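Local coordinates for aromatic-L-amino-acid decarboxylase (Catharanthus roseus, PDB 6EEW) that decarboxylates L-tryptophan to tryptamine and 5-hydroxy-L-tryptophan to serotonin with pyridoxal 5'-phosphate as cofactor, working as a homodimer, at the interface of chains A and B. Coordinates in Å, arbitrary orientation; residue numbers count along the deposited sequence, not the author numbering. Chains: chain A/B, Aromatic-L-amino-acid decarboxylase.

Contact 1: the interface of chains A and B. Residues chain A 24-25, 28, 32; chain B 36, 39-40, 43.
A:Arg28 starts out with CG opposite the backbone N (chi1 -171°) and turns at chi3, which carries its guanidinium over B:Ala39 to the carboxylates of B:Asp36 and B:Asp40. B:Asp36 has CG opposite its own carbonyl carbon (chi1 -76°) and offers OD1 to two donors of chain A. A:Arg28 NH1 reaches B:Asp36 OD1 at 3.2 Å, on the anti side, with the oxygen close to the guanidinium plane. A:His32 NE2 donates to B:Asp36 OD1 at 2.9 Å from the opposite face of the carboxylate. The imidazole meets that oxygen edge-on, and ring and carboxylate planes stand 78° apart. B:Asp40 is gripped end-on. B:Asp40 OD1 takes A:Arg28 NH2 at 3.2 Å, nearly along the C-O axis, and A:Arg28 NH1 at 3.3 Å from above the carboxylate plane. The other edge of the guanidinium is held within chain A. A:Arg28 NE bonds to A:Glu25 OE1 at 2.9 Å, and A:Arg28 NH2 bonds to A:Glu25 OE2 at the same distance. This side-on pairing helps to fix the rotation of the guanidinium. A:Glu25 OE2 also forms a salt bridge with B:Lys43 NZ at 3.2 Å, though the hydrogen bond there is weak. A:Glu25 OE2 thus contacts both the guanidinium and B:Lys43, and would help to offset their nearness. A methionine in place of A:Arg28 would probably leave B:Asp40 without its cationic mate, B:Asp36 with fewer donors, and A:Glu25 held less firmly. The patch joins helix 24-44 of both subunits, near the N-terminal end in chain A and towards the C-terminal end in chain B. The two-fold axis of the homodimer repeats it with the chains exchanged.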
ATOM      1  N   ALA A  24       5.282 -18.761  20.290  1.00 59.97           N
ATOM      2  CA  ALA A  24       3.965 -18.241  20.662  1.00 52.61           C
ATOM      3  C   ALA A  24       3.959 -17.602  22.056  1.00 60.82           C
ATOM      4  O   ALA A  24       3.328 -16.556  22.255  1.00 60.46           O
ATOM      5  CB  ALA A  24       2.919 -19.350  20.559  1.00 42.24           C
ATOM      6  N   GLU A  25       4.648 -18.207  23.035  1.00 56.95           N
ATOM      7  CA  GLU A  25       4.569 -17.671  24.398  1.00 60.90           C
ATOM      8  C   GLU A  25       5.428 -16.425  24.600  1.00 63.11           C
ATOM      9  O   GLU A  25       4.994 -15.466  25.259  1.00 69.21           O
ATOM     10  CB  GLU A  25       4.928 -18.757  25.416  1.00 57.72           C
ATOM     11  CG  GLU A  25       3.847 -19.830  25.488  1.00 67.51           C
ATOM     12  CD  GLU A  25       2.445 -19.215  25.681  1.00 75.25           C
ATOM     13  OE1 GLU A  25       2.324 -18.221  26.440  1.00 77.13           O
ATOM     14  OE2 GLU A  25       1.476 -19.697  25.046  1.00 73.46           O
ATOM     15  N   ARG A  28       3.367 -13.801  23.070  1.00 63.17           N
ATOM     16  CA  ARG A  28       2.297 -13.375  23.956  1.00 61.87           C
ATOM     17  C   ARG A  28       2.827 -12.360  24.957  1.00 64.28           C
ATOM     18  O   ARG A  28       2.246 -11.283  25.145  1.00 68.19           O
ATOM     19  CB  ARG A  28       1.703 -14.602  24.654  1.00 62.58           C
ATOM     20  CG  ARG A  28       0.429 -14.346  25.444  1.00 61.13           C
ATOM     21  CD  ARG A  28       0.042 -15.566  26.294  1.00 59.03           C
ATOM     22  NE  ARG A  28       0.016 -16.796  25.503  1.00 58.77           N
ATOM     23  CZ  ARG A  28      -0.990 -17.171  24.711  1.00 55.82           C
ATOM     24  NH1 ARG A  28      -2.067 -16.412  24.580  1.00 57.41           N
ATOM     25  NH2 ARG A  28      -0.910 -18.302  24.027  1.00 48.48           N
ATOM     26  N   HIS A  32       1.720  -8.398  24.907  1.00 54.05           N
ATOM     27  CA  HIS A  32       1.008  -7.809  26.038  1.00 57.45           C
ATOM     28  C   HIS A  32       1.724  -6.552  26.520  1.00 59.96           C
ATOM     29  O   HIS A  32       1.087  -5.526  26.828  1.00 64.32           O
ATOM     30  CB  HIS A  32       0.885  -8.815  27.188  1.00 55.35           C
ATOM     31  CG  HIS A  32      -0.189  -9.841  26.999  1.00 48.92           C
ATOM     32  ND1 HIS A  32      -1.428  -9.537  26.481  1.00 46.75           N
ATOM     33  CD2 HIS A  32      -0.228 -11.161  27.306  1.00 49.56           C
ATOM     34  CE1 HIS A  32      -2.170 -10.630  26.440  1.00 45.67           C
ATOM     35  NE2 HIS A  32      -1.465 -11.631  26.935  1.00 46.18           N
TER
ATOM     36  N   ASP B  36      -4.111 -12.526  23.183  1.00 63.49           N
ATOM     37  CA  ASP B  36      -4.263 -13.922  23.574  1.00 64.99           C
ATOM     38  C   ASP B  36      -4.864 -14.744  22.440  1.00 63.06           C
ATOM     39  O   ASP B  36      -4.453 -15.890  22.205  1.00 66.97           O
ATOM     40  CB  ASP B  36      -5.122 -14.043  24.836  1.00 67.47           C
ATOM     41  CG  ASP B  36      -4.374 -13.648  26.094  1.00 67.41           C
ATOM     42  OD1 ASP B  36      -3.143 -13.842  26.142  1.00 66.24           O
ATOM     43  OD2 ASP B  36      -5.019 -13.161  27.046  1.00 72.83           O
ATOM     44  N   ALA B  39      -2.027 -15.458  19.928  1.00 43.55           N
ATOM     45  CA  ALA B  39      -1.084 -16.448  20.425  1.00 54.03           C
ATOM     46  C   ALA B  39      -1.692 -17.840  20.367  1.00 56.44           C
ATOM     47  O   ALA B  39      -1.016 -18.813  20.004  1.00 53.98           O
ATOM     48  CB  ALA B  39      -0.667 -16.103  21.857  1.00 56.56           C
ATOM     49  N   ASP B  40      -2.970 -17.955  20.723  1.00 56.50           N
ATOM     50  CA  ASP B  40      -3.653 -19.235  20.599  1.00 59.29           C
ATOM     51  C   ASP B  40      -3.678 -19.707  19.153  1.00 57.00           C
ATOM     52  O   ASP B  40      -3.584 -20.913  18.885  1.00 59.68           O
ATOM     53  CB  ASP B  40      -5.066 -19.105  21.150  1.00 62.33           C
ATOM     54  CG  ASP B  40      -5.083 -18.814  22.647  1.00 67.04           C
ATOM     55  OD1 ASP B  40      -3.989 -18.732  23.260  1.00 71.52           O
ATOM     56  OD2 ASP B  40      -6.193 -18.654  23.200  1.00 62.56           O
ATOM     57  N   LYS B  43      -0.300 -21.062  18.250  1.00 52.15           N
ATOM     58  CA  LYS B  43      -0.189 -22.335  18.942  1.00 58.19           C
ATOM     59  C   LYS B  43      -1.040 -23.429  18.306  1.00 62.52           C
ATOM     60  O   LYS B  43      -0.790 -24.611  18.565  1.00 61.96           O
ATOM     61  CB  LYS B  43      -0.577 -22.140  20.406  1.00 60.59           C
ATOM     62  CG  LYS B  43      -0.636 -23.404  21.207  1.00 72.72           C
ATOM     63  CD  LYS B  43      -0.997 -23.117  22.658  1.00 78.47           C
ATOM     64  CE  LYS B  43       0.181 -22.555  23.442  1.00 77.49           C
ATOM     65  NZ  LYS B  43      -0.120 -22.513  24.913  1.00 75.87           N
TER

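Contact 2: the interface of chains A and B. Residues chain A 113, 117, 325, 372; chain B 110, 113, 325-326, 372.
A:Lys372 reaches across to B:Leu325, and its side chain slides past that leucine in the opposite direction. CB leads off with CG opposite the carbonyl carbon (chi1 -56°). A:Lys372 CG then packs on B:Leu325 CB at 3.8 Å and also lies beside the carboxylate of B:Asp326, a residue that follows a cis peptide bond. A:Lys372 CD runs on over the backbone carbonyl of B:Leu325, with B:Leu325 O at 3.3 Å. A bend at chi3 (59°) keeps CE beside that same oxygen. At the tip, the terminal amine A:Lys372 NZ donates to B:Leu325 O at 2.9 Å, tilted 28° from the carbonyl plane. A:Lys372 NZ also donates to the hydroxyl A:Thr117 OG1 at 3.0 Å. A:Thr117 OG1 passes its own hydrogen to the backbone O of A:Glu113 at 2.9 Å, so a second-shell chain of bonds helps to place the lysine. B:Glu113 adds a longer salt bridge, with B:Glu113 OE1 at 4.0 Å from A:Lys372 NZ. The methyl CG2 of A:Thr117, the other branch at CB, touches the edge atom CD1 of the B:Phe110 ring at 3.9 Å. The twin lysine, B:Lys372, repeats the reach to A:Leu325 O, but this hydrogen bond is weak. The carboxylates of A:Glu113 and B:Glu113 lie close to each other, and the two lysine amines, if charged, would probably ease their repulsion. The patch lies around the two-fold axis of the homodimer. Helix 107-119 of each subunit supplies the glutamate and its neighbours. The loop after strand 312-315 brings A:Leu325 and B:Leu325, and the loop before helix 375-409 brings the lysine.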
ATOM      1  N   GLU A 113      -6.568  -4.626  12.756  1.00 45.08           N
ATOM      2  CA  GLU A 113      -5.186  -4.514  12.315  1.00 44.53           C
ATOM      3  C   GLU A 113      -4.328  -5.621  12.912  1.00 50.25           C
ATOM      4  O   GLU A 113      -3.590  -6.305  12.192  1.00 48.34           O
ATOM      5  CB  GLU A 113      -4.634  -3.139  12.683  1.00 36.26           C
ATOM      6  CG  GLU A 113      -5.010  -2.068  11.672  1.00 41.27           C
ATOM      7  CD  GLU A 113      -4.126  -2.105  10.413  1.00 50.62           C
ATOM      8  OE1 GLU A 113      -3.088  -2.811  10.432  1.00 53.80           O
ATOM      9  OE2 GLU A 113      -4.468  -1.437   9.405  1.00 46.53           O
ATOM     10  N   THR A 117      -2.820  -8.588  10.568  1.00 33.81           N
ATOM     11  CA  THR A 117      -1.382  -8.732  10.476  1.00 42.83           C
ATOM     12  C   THR A 117      -0.937 -10.113  10.938  1.00 44.06           C
ATOM     13  O   THR A 117      -0.240 -10.824  10.210  1.00 48.93           O
ATOM     14  CB  THR A 117      -0.718  -7.639  11.299  1.00 45.00           C
ATOM     15  OG1 THR A 117      -1.072  -6.365  10.745  1.00 46.32           O
ATOM     16  CG2 THR A 117       0.791  -7.822  11.262  1.00 40.69           C
ATOM     17  N   LEU A 325      -4.596   4.066   9.278  1.00 48.97           N
ATOM     18  CA  LEU A 325      -3.873   3.914   8.018  1.00 53.54           C
ATOM     19  C   LEU A 325      -3.399   2.474   7.883  1.00 48.20           C
ATOM     20  O   LEU A 325      -2.961   1.870   8.863  1.00 44.20           O
ATOM     21  CB  LEU A 325      -2.666   4.850   7.960  1.00 54.93           C
ATOM     22  CG  LEU A 325      -2.849   6.304   7.526  1.00 52.44           C
ATOM     23  CD1 LEU A 325      -3.505   7.114   8.643  1.00 52.11           C
ATOM     24  CD2 LEU A 325      -1.518   6.906   7.090  1.00 51.28           C
ATOM     25  N   LYS A 372      -2.674  -7.392   1.995  1.00 55.26           N
ATOM     26  CA  LYS A 372      -3.073  -7.837   3.326  1.00 54.34           C
ATOM     27  C   LYS A 372      -4.558  -8.204   3.361  1.00 51.92           C
ATOM     28  O   LYS A 372      -5.289  -8.075   2.374  1.00 55.13           O
ATOM     29  CB  LYS A 372      -2.755  -6.771   4.371  1.00 48.78           C
ATOM     30  CG  LYS A 372      -1.295  -6.379   4.373  1.00 46.53           C
ATOM     31  CD  LYS A 372      -0.907  -5.476   5.529  1.00 41.42           C
ATOM     32  CE  LYS A 372      -1.176  -6.119   6.852  1.00 40.08           C
ATOM     33  NZ  LYS A 372      -0.353  -5.488   7.946  1.00 44.38           N
TER
ATOM     34  N   PHE B 110       6.041  -7.820  14.776  1.00 45.14           N
ATOM     35  CA  PHE B 110       4.664  -7.593  15.190  1.00 48.30           C
ATOM     36  C   PHE B 110       4.566  -6.429  16.165  1.00 54.24           C
ATOM     37  O   PHE B 110       3.609  -5.645  16.103  1.00 56.90           O
ATOM     38  CB  PHE B 110       4.047  -8.856  15.797  1.00 45.06           C
ATOM     39  CG  PHE B 110       2.550  -8.759  15.954  1.00 47.90           C
ATOM     40  CD1 PHE B 110       1.718  -8.899  14.851  1.00 51.47           C
ATOM     41  CD2 PHE B 110       1.976  -8.492  17.189  1.00 44.32           C
ATOM     42  CE1 PHE B 110       0.343  -8.783  14.979  1.00 48.39           C
ATOM     43  CE2 PHE B 110       0.595  -8.379  17.328  1.00 48.33           C
ATOM     44  CZ  PHE B 110      -0.222  -8.522  16.224  1.00 49.49           C
ATOM     45  N   GLU B 113       4.660  -3.355  14.076  1.00 55.96           N
ATOM     46  CA  GLU B 113       3.359  -3.127  13.449  1.00 57.74           C
ATOM     47  C   GLU B 113       2.356  -2.547  14.446  1.00 56.94           C
ATOM     48  O   GLU B 113       1.676  -1.551  14.162  1.00 50.91           O
ATOM     49  CB  GLU B 113       2.838  -4.431  12.839  1.00 63.02           C
ATOM     50  CG  GLU B 113       3.395  -4.724  11.447  1.00 67.38           C
ATOM     51  CD  GLU B 113       2.696  -3.912  10.352  1.00 73.64           C
ATOM     52  OE1 GLU B 113       1.639  -3.305  10.633  1.00 77.24           O
ATOM     53  OE2 GLU B 113       3.212  -3.854   9.212  1.00 75.59           O
ATOM     54  N   LEU B 325       3.754  -8.358   5.975  1.00 31.52           N
ATOM     55  CA  LEU B 325       3.235  -7.476   4.941  1.00 39.08           C
ATOM     56  C   LEU B 325       2.741  -6.213   5.629  1.00 38.64           C
ATOM     57  O   LEU B 325       2.091  -6.295   6.667  1.00 35.64           O
ATOM     58  CB  LEU B 325       2.094  -8.158   4.187  1.00 47.53           C
ATOM     59  CG  LEU B 325       2.522  -9.095   3.055  1.00 50.32           C
ATOM     60  CD1 LEU B 325       3.146 -10.348   3.631  1.00 49.61           C
ATOM     61  CD2 LEU B 325       1.319  -9.473   2.213  1.00 50.65           C
ATOM     62  N   ASP B 326       3.021  -5.045   5.057  1.00 42.06           N
ATOM     63  CA  ASP B 326       3.797  -4.870   3.857  1.00 50.22           C
ATOM     64  C   ASP B 326       5.190  -4.369   4.200  1.00 53.30           C
ATOM     65  O   ASP B 326       5.381  -3.652   5.186  1.00 56.86           O
ATOM     66  CB  ASP B 326       3.106  -3.869   2.939  1.00 59.76           C
ATOM     67  CG  ASP B 326       1.762  -4.357   2.467  1.00 69.41           C
ATOM     68  OD1 ASP B 326       1.691  -5.509   1.988  1.00 67.57           O
ATOM     69  OD2 ASP B 326       0.778  -3.584   2.579  1.00 78.20           O
ATOM     70  N   LYS B 372       2.407   5.275   6.410  1.00 53.10           N
ATOM     71  CA  LYS B 372       2.587   4.867   7.793  1.00 46.89           C
ATOM     72  C   LYS B 372       4.046   5.066   8.224  1.00 55.18           C
ATOM     73  O   LYS B 372       4.930   5.452   7.442  1.00 53.33           O
ATOM     74  CB  LYS B 372       2.193   3.402   7.983  1.00 42.74           C
ATOM     75  CG  LYS B 372       0.803   3.042   7.529  1.00 42.34           C
ATOM     76  CD  LYS B 372       0.420   1.600   7.886  1.00 42.85           C
ATOM     77  CE  LYS B 372       0.486   1.359   9.383  1.00 52.69           C
ATOM     78  NZ  LYS B 372      -0.345   0.202   9.803  1.00 56.49           N
TER

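The centres of the C-alpha atoms of contact 1 and contact 2 are about 18 Å apart. They share no residue and no secondary-structure element. Contact 1 is built from the N-terminal helix 24-44 of both subunits. Contact 2 draws on helix 107-119 and on two loops from further along the chain. Both belong to one two-fold symmetric interface. Contact 1 relies on a network of side-chain charges, whereas contact 2 sets lysines against backbone carbonyls, firmly in one copy and weakly in the other. Together they tie early and later segments of each subunit to its partner, which probably helps to hold the homodimer in register.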